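Local coordinates for protein putative mandelate racemase (Bordetella bronchiseptica, PDB 3OZM) that binds D-xylaric acid and probably carries out a magnesium-dependent, proton-abstracting reaction on sugar-acid substrates, as in the mandelate racemase group of the enolase superfamily, at residues 141-146 with 168-173; 202-207 with 229-234; 299-304 with 320-325. All coordinates share one frame; numbering follows the deposited sequence. Where two conformers were deposited one is given.

Interaction 1: residues 141-146 with 168-173; sequences AYASSI and TAAKLK. With DXL (D-xylaric acid), chain J.
The phenol ring of Y142 is approached obliquely by the side chain of K171, whose CB comes 3.7 Å from CE1 of Y142; the carbonyl carbon of A170 lies against the ring in the same slanting way. L199 and M327, from outside the two segments, also touch this tyrosine. With CG set between the backbone N and the carbonyl carbon, chi1 75° turns the ring across the lysine chain, and K171 NZ donates to Y142 OH over 2.9 Å. The same NZ donates to the carboxylate oxygen OAK of D-xylaric acid at 2.7 Å and forms a salt bridge with E227, so several oxygens fix its position. S145 OG presses on the lysine chain, 3.3 Å from K171 CE, and donates to S144 OG, which is itself bonded to E329. These are the first and second parallel strands of the enolase-type barrel, joined through helix 152-164 in a beta-alpha-beta crossover, and K171 and K173 match the Lys-X-Lys motif of the mandelate racemase family. The pairing is regular at first, A143 N to A169 O and K171 N to A143 O. At the cis peptide before S145 the register slips by one residue, and I146 N, not S145 N, takes K171 O at 2.7 Å. K173 N closes on I146 O. On the helix-facing side A143 meets A170, while I146 CG2 rests 3.8 Å from L172 CD1, with L159 and M188 packed nearby. K173 runs past S145 toward carboxylate oxygen OAE of the ligand, though the position of its NZ is less certain.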
loop_
_atom_site.group_PDB
_atom_site.type_symbol
_atom_site.label_atom_id
_atom_site.label_comp_id
_atom_site.label_asym_id
_atom_site.label_seq_id
_atom_site.Cartn_x
_atom_site.Cartn_y
_atom_site.Cartn_z
ATOM N N ALA A 141 -11.063 -18.537 7.558
ATOM C CA ALA A 141 -11.406 -17.887 8.825
ATOM C C ALA A 141 -10.987 -18.718 10.033
ATOM O O ALA A 141 -10.792 -19.929 9.931
ATOM C CB ALA A 141 -12.901 -17.612 8.891
ATOM N N TYR A 142 -10.854 -18.060 11.176
ATOM C CA TYR A 142 -10.701 -18.781 12.429
ATOM C C TYR A 142 -11.745 -18.352 13.451
ATOM O O TYR A 142 -12.179 -17.195 13.468
ATOM C CB TYR A 142 -9.264 -18.689 12.981
ATOM C CG TYR A 142 -8.830 -17.374 13.620
ATOM C CD1 TYR A 142 -9.116 -17.094 14.958
ATOM C CD2 TYR A 142 -8.089 -16.439 12.892
ATOM C CE1 TYR A 142 -8.684 -15.904 15.555
ATOM C CE2 TYR A 142 -7.649 -15.257 13.472
ATOM C CZ TYR A 142 -7.943 -14.994 14.805
ATOM O OH TYR A 142 -7.507 -13.819 15.385
ATOM N N ALA A 143 -12.160 -19.307 14.279
ATOM C CA ALA A 143 -13.128 -19.064 15.342
ATOM C C ALA A 143 -12.448 -18.404 16.535
ATOM O O ALA A 143 -11.538 -18.968 17.132
ATOM C CB ALA A 143 -13.780 -20.385 15.768
ATOM N N SER A 144 -12.899 -17.196 16.868
ATOM C CA SER A 144 -12.309 -16.395 17.932
ATOM C C SER A 144 -13.343 -16.154 19.032
ATOM O O SER A 144 -14.355 -15.491 18.785
ATOM C CB SER A 144 -11.885 -15.050 17.336
ATOM O OG SER A 144 -11.134 -14.283 18.256
ATOM N N SER A 145 -13.136 -16.671 20.242
ATOM C CA SER A 145 -12.031 -17.534 20.636
ATOM C C SER A 145 -12.596 -18.427 21.725
ATOM O O SER A 145 -13.744 -18.255 22.145
ATOM C CB SER A 145 -10.888 -16.734 21.273
ATOM O OG SER A 145 -10.193 -15.940 20.329
ATOM N N ILE A 146 -11.776 -19.357 22.192
ATOM C CA ILE A 146 -12.068 -20.126 23.395
ATOM C C ILE A 146 -11.413 -19.402 24.568
ATOM O O ILE A 146 -10.211 -19.164 24.547
ATOM C CB ILE A 146 -11.540 -21.558 23.239
ATOM C CG1 ILE A 146 -12.230 -22.230 22.047
ATOM C CG2 ILE A 146 -11.728 -22.357 24.531
ATOM C CD1 ILE A 146 -11.569 -23.520 21.598
ATOM N N THR A 168 -11.593 -24.266 10.206
ATOM C CA THR A 168 -10.360 -25.046 10.071
ATOM C C THR A 168 -9.266 -24.515 10.996
ATOM O O THR A 168 -8.100 -24.899 10.888
ATOM C CB THR A 168 -9.837 -25.029 8.613
ATOM O OG1 THR A 168 -9.451 -23.692 8.247
ATOM C CG2 THR A 168 -10.908 -25.536 7.660
ATOM N N ALA A 169 -9.653 -23.628 11.902
ATOM C CA ALA A 169 -8.700 -22.976 12.796
ATOM C C ALA A 169 -9.480 -22.281 13.890
ATOM O O ALA A 169 -10.639 -21.917 13.685
ATOM C CB ALA A 169 -7.858 -21.960 12.017
ATOM N N ALA A 170 -8.851 -22.080 15.041
ATOM C CA ALA A 170 -9.509 -21.443 16.171
ATOM C C ALA A 170 -8.457 -20.918 17.143
ATOM O O ALA A 170 -7.300 -21.340 17.102
ATOM C CB ALA A 170 -10.438 -22.430 16.865
ATOM N N LYS A 171 -8.862 -19.999 18.015
ATOM C CA LYS A 171 -7.923 -19.338 18.923
ATOM C C LYS A 171 -8.287 -19.565 20.393
ATOM O O LYS A 171 -9.469 -19.547 20.757
ATOM C CB LYS A 171 -7.869 -17.829 18.620
ATOM C CG LYS A 171 -6.767 -17.096 19.385
ATOM C CD LYS A 171 -6.377 -15.750 18.728
ATOM C CE LYS A 171 -7.409 -14.632 19.012
ATOM N NZ LYS A 171 -7.080 -13.394 18.222
ATOM N N LEU A 172 -7.261 -19.761 21.223
ATOM C CA LEU A 172 -7.417 -19.997 22.665
ATOM C C LEU A 172 -6.802 -18.856 23.453
ATOM O O LEU A 172 -5.638 -18.486 23.229
ATOM C CB LEU A 172 -6.712 -21.299 23.070
ATOM C CG LEU A 172 -6.632 -21.604 24.572
ATOM C CD1 LEU A 172 -8.021 -22.000 25.109
ATOM C CD2 LEU A 172 -5.601 -22.699 24.854
ATOM N N LYS A 173 -7.579 -18.308 24.379
ATOM C CA LYS A 173 -7.083 -17.298 25.297
ATOM C C LYS A 173 -6.290 -17.940 26.435
ATOM O O LYS A 173 -6.704 -18.953 27.018
ATOM C CB LYS A 173 -8.247 -16.463 25.853
ATOM C CG LYS A 173 -9.067 -15.811 24.775
ATOM C CD LYS A 173 -8.260 -14.742 24.056
ATOM C CE LYS A 173 -9.132 -13.998 23.070
ATOM N NZ LYS A 173 -8.519 -12.701 22.684
HETATM O OAA DXL J . -11.603 -10.656 23.801
HETATM O OAB DXL J . -11.356 -7.988 23.295
HETATM O OAC DXL J . -7.697 -9.966 21.993
HETATM O OAD DXL J . -9.974 -10.648 19.280
HETATM O OAE DXL J . -9.476 -10.709 24.411
HETATM C CAF DXL J . -10.458 -10.177 23.843
HETATM C CAG DXL J . -10.208 -8.840 23.139
HETATM C CAH DXL J . -9.980 -9.076 21.635
HETATM C CAI DXL J . -8.979 -10.222 21.400
HETATM C CAJ DXL J . -8.903 -10.673 19.923
HETATM O OAK DXL J . -7.809 -11.071 19.458
HETATM O OAL DXL J . -9.598 -7.841 21.018
HETATM O O HOH W 1 -11.685 -21.995 8.473
#

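Interaction 2: residues 202-207 with 229-234; sequences ANQSLG and PLSIDD. With DXL (D-xylaric acid), chain J.
Q204 lies along the backbone of L230 and reaches I232, and this is the tight part of the contact. Its CB and CG both rest against L230 O, and its CA makes a CA-H...O contact with that oxygen at 3.5 Å. Beyond CG the chain is extended, which carries the amide to the second residue of the type I turn S231-D234: I232 N donates to Q204 OE1 over 3.0 Å. The N-H points almost straight at the oxygen (168°), yet it comes from above the amide plane, 48° out of it, and so misses the lone pairs. I232 CG2 sits 3.6 Å from Q204 CD, crossing the glutamine at a slant. Deeper in, L206 CB packs on P229 O at 3.3 Å and A202 CB faces P229 CA. Both segments are loops at the C-terminal ends of barrel strands: 202-207 leads from strand 197-201 into helix 208-220, while the loop 229-234 connects strand 225-227 to helix 235-243. The first opens with a type I' turn from A202 to S205. At its second residue N203 points away from the other loop, and its ND2 donates to OAC of D-xylaric acid at 3.0 Å, with a weak second bond to OAE. Toward the partly exposed S231 and the exposed G207, no direct backbone bond joins the loops. There a water spans them, giving to L206 O at 2.7 Å and accepting from S231 N, and L230 CD2 packs against the carbonyl oxygens of L206, at 3.4 Å, and G207. S231 OG accepts from D233 N in an ST turn.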
loop_
_atom_site.group_PDB
_atom_site.type_symbol
_atom_site.label_atom_id
_atom_site.label_comp_id
_atom_site.label_asym_id
_atom_site.label_seq_id
_atom_site.Cartn_x
_atom_site.Cartn_y
_atom_site.Cartn_z
ATOM N N ALA A 202 -2.431 -14.366 24.476
ATOM C CA ALA A 202 -2.223 -14.084 25.896
ATOM C C ALA A 202 -2.681 -12.690 26.341
ATOM O O ALA A 202 -2.612 -12.380 27.512
ATOM C CB ALA A 202 -0.728 -14.306 26.264
ATOM N N ASN A 203 -3.144 -11.848 25.409
ATOM C CA ASN A 203 -3.578 -10.499 25.773
ATOM C C ASN A 203 -2.597 -9.738 26.683
ATOM O O ASN A 203 -3.012 -9.105 27.651
ATOM C CB ASN A 203 -4.959 -10.556 26.435
ATOM C CG ASN A 203 -6.047 -10.907 25.450
ATOM O OD1 ASN A 203 -6.443 -12.067 25.335
ATOM N ND2 ASN A 203 -6.531 -9.906 24.723
ATOM N N GLN A 204 -1.307 -9.809 26.357
ATOM C CA GLN A 204 -0.242 -9.114 27.093
ATOM C C GLN A 204 -0.040 -9.557 28.550
ATOM O O GLN A 204 0.536 -8.813 29.348
ATOM C CB GLN A 204 -0.463 -7.596 27.082
ATOM C CG GLN A 204 -0.779 -6.984 25.719
ATOM C CD GLN A 204 -0.898 -5.468 25.794
ATOM O OE1 GLN A 204 0.027 -4.789 26.224
ATOM N NE2 GLN A 204 -2.055 -4.931 25.386
ATOM N N SER A 205 -0.483 -10.767 28.885
ATOM C CA SER A 205 -0.564 -11.191 30.288
ATOM C C SER A 205 0.641 -11.957 30.844
ATOM O O SER A 205 0.631 -12.365 32.011
ATOM C CB SER A 205 -1.820 -12.033 30.515
ATOM O OG SER A 205 -1.666 -13.324 29.949
ATOM N N LEU A 206 1.660 -12.169 30.022
ATOM C CA LEU A 206 2.861 -12.888 30.474
ATOM C C LEU A 206 4.110 -12.024 30.573
ATOM O O LEU A 206 4.254 -11.034 29.844
ATOM C CB LEU A 206 3.148 -14.048 29.532
ATOM C CG LEU A 206 2.039 -15.086 29.414
ATOM C CD1 LEU A 206 2.399 -16.078 28.316
ATOM C CD2 LEU A 206 1.834 -15.786 30.755
ATOM N N GLY A 207 5.004 -12.408 31.483
ATOM C CA GLY A 207 6.366 -11.888 31.507
ATOM C C GLY A 207 7.229 -12.670 30.529
ATOM O O GLY A 207 6.788 -13.676 29.978
ATOM N N PRO A 229 1.961 -12.051 23.308
ATOM C CA PRO A 229 2.554 -12.838 24.391
ATOM C C PRO A 229 2.968 -11.956 25.571
ATOM O O PRO A 229 2.892 -12.381 26.724
ATOM C CB PRO A 229 3.787 -13.457 23.724
ATOM C CG PRO A 229 4.135 -12.507 22.600
ATOM C CD PRO A 229 2.757 -12.118 22.069
ATOM N N LEU A 230 3.382 -10.728 25.270
ATOM C CA LEU A 230 3.910 -9.801 26.249
ATOM C C LEU A 230 3.267 -8.418 26.113
ATOM O O LEU A 230 2.539 -8.155 25.159
ATOM C CB LEU A 230 5.414 -9.623 26.014
ATOM C CG LEU A 230 6.298 -10.862 25.903
ATOM C CD1 LEU A 230 7.693 -10.487 25.347
ATOM C CD2 LEU A 230 6.427 -11.534 27.268
ATOM N N SER A 231 3.548 -7.545 27.073
ATOM C CA SER A 231 3.269 -6.119 26.918
ATOM C C SER A 231 3.642 -5.627 25.520
ATOM O O SER A 231 4.730 -5.917 25.020
ATOM C CB SER A 231 4.060 -5.319 27.946
ATOM O OG SER A 231 3.943 -3.930 27.701
ATOM N N ILE A 232 2.739 -4.883 24.885
ATOM C CA ILE A 232 3.043 -4.312 23.576
ATOM C C ILE A 232 4.196 -3.321 23.679
ATOM O O ILE A 232 4.806 -2.959 22.667
ATOM C CB ILE A 232 1.823 -3.584 22.979
ATOM C CG1 ILE A 232 1.350 -2.486 23.939
ATOM C CG2 ILE A 232 0.699 -4.580 22.702
ATOM C CD1 ILE A 232 0.274 -1.563 23.351
ATOM N N ASP A 233 4.499 -2.895 24.905
ATOM C CA ASP A 233 5.560 -1.930 25.132
ATOM C C ASP A 233 6.944 -2.588 25.152
ATOM O O ASP A 233 7.957 -1.906 25.075
ATOM C CB ASP A 233 5.314 -1.174 26.444
ATOM C CG ASP A 233 4.138 -0.213 26.333
ATOM O OD1 ASP A 233 4.109 0.526 25.325
ATOM O OD2 ASP A 233 3.260 -0.210 27.220
ATOM N N ASP A 234 6.980 -3.915 25.246
ATOM C CA ASP A 234 8.258 -4.629 25.365
ATOM C C ASP A 234 8.669 -5.212 24.021
ATOM O O ASP A 234 8.501 -6.403 23.784
ATOM C CB ASP A 234 8.137 -5.764 26.384
ATOM C CG ASP A 234 9.447 -6.494 26.596
ATOM O OD1 ASP A 234 10.469 -6.000 26.078
ATOM O OD2 ASP A 234 9.452 -7.544 27.287
HETATM O OAA DXL J . -11.603 -10.656 23.801
HETATM O OAB DXL J . -11.356 -7.988 23.295
HETATM O OAC DXL J . -7.697 -9.966 21.993
HETATM O OAD DXL J . -9.974 -10.648 19.280
HETATM O OAE DXL J . -9.476 -10.709 24.411
HETATM C CAF DXL J . -10.458 -10.177 23.843
HETATM C CAG DXL J . -10.208 -8.840 23.139
HETATM C CAH DXL J . -9.980 -9.076 21.635
HETATM C CAI DXL J . -8.979 -10.222 21.400
HETATM C CAJ DXL J . -8.903 -10.673 19.923
HETATM O OAK DXL J . -7.809 -11.071 19.458
HETATM O OAL DXL J . -9.598 -7.841 21.018
HETATM O O HOH W 2 5.038 -8.463 29.388
#

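Interaction 3: residues 299-304 with 320-325. With DXL (D-xylaric acid), chain J.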
loop_
_atom_site.group_PDB
_atom_site.type_symbol
_atom_site.label_atom_id
_atom_site.label_comp_id
_atom_site.label_asym_id
_atom_site.label_seq_id
_atom_site.Cartn_x
_atom_site.Cartn_y
_atom_site.Cartn_z
ATOM N N LEU A 299 6.960 -10.666 5.789
ATOM C CA LEU A 299 6.183 -11.007 6.983
ATOM C C LEU A 299 4.706 -11.061 6.601
ATOM O O LEU A 299 4.366 -10.786 5.462
ATOM C CB LEU A 299 6.402 -9.963 8.076
ATOM C CG LEU A 299 7.876 -9.774 8.448
ATOM C CD1 LEU A 299 8.024 -8.673 9.483
ATOM C CD2 LEU A 299 8.458 -11.086 8.977
ATOM N N ALA A 300 3.830 -11.397 7.549
ATOM C CA ALA A 300 2.399 -11.549 7.230
ATOM C C ALA A 300 1.570 -10.447 7.857
ATOM O O ALA A 300 1.924 -9.933 8.911
ATOM C CB ALA A 300 1.894 -12.917 7.714
ATOM N N TRP A 301 0.461 -10.093 7.209
ATOM C CA TRP A 301 -0.542 -9.241 7.839
ATOM C C TRP A 301 -1.839 -10.039 7.934
ATOM O O TRP A 301 -2.408 -10.439 6.920
ATOM C CB TRP A 301 -0.738 -7.917 7.068
ATOM C CG TRP A 301 -1.922 -7.091 7.574
ATOM C CD1 TRP A 301 -1.994 -6.388 8.744
ATOM C CD2 TRP A 301 -3.197 -6.944 6.941
ATOM N NE1 TRP A 301 -3.230 -5.798 8.869
ATOM C CE2 TRP A 301 -3.990 -6.123 7.774
ATOM C CE3 TRP A 301 -3.744 -7.421 5.746
ATOM C CZ2 TRP A 301 -5.305 -5.758 7.446
ATOM C CZ3 TRP A 301 -5.065 -7.053 5.419
ATOM C CH2 TRP A 301 -5.822 -6.239 6.275
ATOM N N ASN A 302 -2.281 -10.285 9.164
ATOM C CA ASN A 302 -3.549 -10.945 9.436
ATOM C C ASN A 302 -4.208 -10.091 10.522
ATOM O O ASN A 302 -3.811 -10.135 11.678
ATOM C CB ASN A 302 -3.351 -12.388 9.939
ATOM C CG ASN A 302 -2.571 -13.271 8.964
ATOM O OD1 ASN A 302 -1.447 -13.673 9.252
ATOM N ND2 ASN A 302 -3.166 -13.588 7.825
ATOM N N PRO A 303 -5.204 -9.284 10.142
ATOM C CA PRO A 303 -5.716 -8.260 11.059
ATOM C C PRO A 303 -6.486 -8.833 12.240
ATOM O O PRO A 303 -7.159 -9.860 12.107
ATOM C CB PRO A 303 -6.673 -7.443 10.172
ATOM C CG PRO A 303 -7.111 -8.413 9.088
ATOM C CD PRO A 303 -5.853 -9.232 8.818
ATOM N N HIS A 304 -6.376 -8.163 13.382
ATOM C CA HIS A 304 -7.400 -8.234 14.413
ATOM C C HIS A 304 -8.679 -7.640 13.808
ATOM O O HIS A 304 -8.611 -6.655 13.051
ATOM C CB HIS A 304 -6.933 -7.424 15.618
ATOM C CG HIS A 304 -7.970 -7.249 16.688
ATOM N ND1 HIS A 304 -8.895 -6.224 16.669
ATOM C CD2 HIS A 304 -8.198 -7.942 17.831
ATOM C CE1 HIS A 304 -9.659 -6.302 17.747
ATOM N NE2 HIS A 304 -9.247 -7.328 18.476
ATOM N N ALA A 320 -9.344 -9.928 1.580
ATOM C CA ALA A 320 -9.697 -10.601 0.326
ATOM C C ALA A 320 -8.837 -10.133 -0.839
ATOM O O ALA A 320 -8.553 -10.895 -1.768
ATOM C CB ALA A 320 -11.187 -10.387 0.014
ATOM N N ALA A 321 -8.423 -8.870 -0.785
ATOM C CA ALA A 321 -7.665 -8.256 -1.859
ATOM C C ALA A 321 -6.166 -8.476 -1.692
ATOM O O ALA A 321 -5.396 -8.205 -2.606
ATOM C CB ALA A 321 -7.964 -6.753 -1.917
ATOM N N SER A 322 -5.763 -8.946 -0.518
ATOM C CA SER A 322 -4.346 -9.101 -0.171
ATOM C C SER A 322 -3.775 -10.508 -0.412
ATOM O O SER A 322 -4.424 -11.517 -0.123
ATOM C CB SER A 322 -4.137 -8.708 1.296
ATOM O OG SER A 322 -2.832 -9.063 1.703
ATOM N N PRO A 323 -2.540 -10.582 -0.939
ATOM C CA PRO A 323 -1.859 -11.864 -1.174
ATOM C C PRO A 323 -1.361 -12.566 0.096
ATOM O O PRO A 323 -0.871 -13.694 0.006
ATOM C CB PRO A 323 -0.681 -11.477 -2.082
ATOM C CG PRO A 323 -0.439 -10.041 -1.790
ATOM C CD PRO A 323 -1.804 -9.451 -1.532
ATOM N N HIS A 324 -1.481 -11.938 1.262
ATOM C CA HIS A 324 -1.100 -12.638 2.498
ATOM C C HIS A 324 -1.992 -13.862 2.684
ATOM O O HIS A 324 -3.218 -13.755 2.580
ATOM C CB HIS A 324 -1.264 -11.726 3.714
ATOM C CG HIS A 324 -0.289 -10.591 3.760
ATOM N ND1 HIS A 324 1.062 -10.779 3.955
ATOM C CD2 HIS A 324 -0.471 -9.255 3.633
ATOM C CE1 HIS A 324 1.669 -9.606 3.946
ATOM N NE2 HIS A 324 0.762 -8.666 3.749
ATOM N N PRO A 325 -1.393 -15.027 2.955
ATOM C CA PRO A 325 -2.195 -16.196 3.343
ATOM C C PRO A 325 -3.145 -15.826 4.467
ATOM O O PRO A 325 -2.733 -15.201 5.443
ATOM C CB PRO A 325 -1.145 -17.175 3.849
ATOM C CG PRO A 325 0.054 -16.864 2.994
ATOM C CD PRO A 325 0.030 -15.369 2.776
HETATM O OAA DXL J . -11.603 -10.656 23.801
HETATM O OAB DXL J . -11.356 -7.988 23.295
HETATM O OAC DXL J . -7.697 -9.966 21.993
HETATM O OAD DXL J . -9.974 -10.648 19.280
HETATM O OAE DXL J . -9.476 -10.709 24.411
HETATM C CAF DXL J . -10.458 -10.177 23.843
HETATM C CAG DXL J . -10.208 -8.840 23.139
HETATM C CAH DXL J . -9.980 -9.076 21.635
HETATM C CAI DXL J . -8.979 -10.222 21.400
HETATM C CAJ DXL J . -8.903 -10.673 19.923
HETATM O OAK DXL J . -7.809 -11.071 19.458
HETATM O OAL DXL J . -9.598 -7.841 21.018
#
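H324 lays the face of its imidazole on the backbone of A300 and W301. From the root, its CB touches W301 O at 3.6 Å, and CG comes close to W301 N, which stands 3.3 Å above the ring plane over its centre. Beside CG, CD2 meets W301 CB at 3.7 Å; that methylene makes a CH-pi contact, 4.0 Å from the centroid of the H324 ring. ND1 lies near A300 CA. At the tip, CE1 meets L299 O at the ring edge, 3.3 Å away, and NE2 is hydrogen-bonded to S291 O on helix 284-296. At the backbone of H324, S322 OG accepts from its N in an ST turn, in the loop that follows the helix. This loop is also tied to the residue just past the strand, N302, whose ND2 donates to P325 O at 2.9 Å, in the plane of both groups. Strand 300-301 is a barrel strand, and farther along H304 NE2 bonds OAL of D-xylaric acid at 2.6 Å while its ND1 holds D277, consistent with the family's His-Asp dyad. S291 O can only accept, so NE2 of H324 probably carries a proton.

Interaction 1 is the buried core contact, two adjacent barrel strands paired by backbone bonds. Interactions 2 and 3 are partly buried and join loops, or a loop to a strand. The curled sheet ties 1 and 3 together, since strands 139-146, 169-173 and 300-301 all belong to it; 202-207 and 229-234 follow two further strands of that sheet. Chemistry changes with place: lysines reaching the ligand in 1, a side-chain amide and a bridging water in 2, an imidazole face on backbone in 3. All three reach D-xylaric acid, although in 2 and 3 the ligand-binding residue takes no part in the packing between segments. Interactions 1 and 2 touch through K173 and N203.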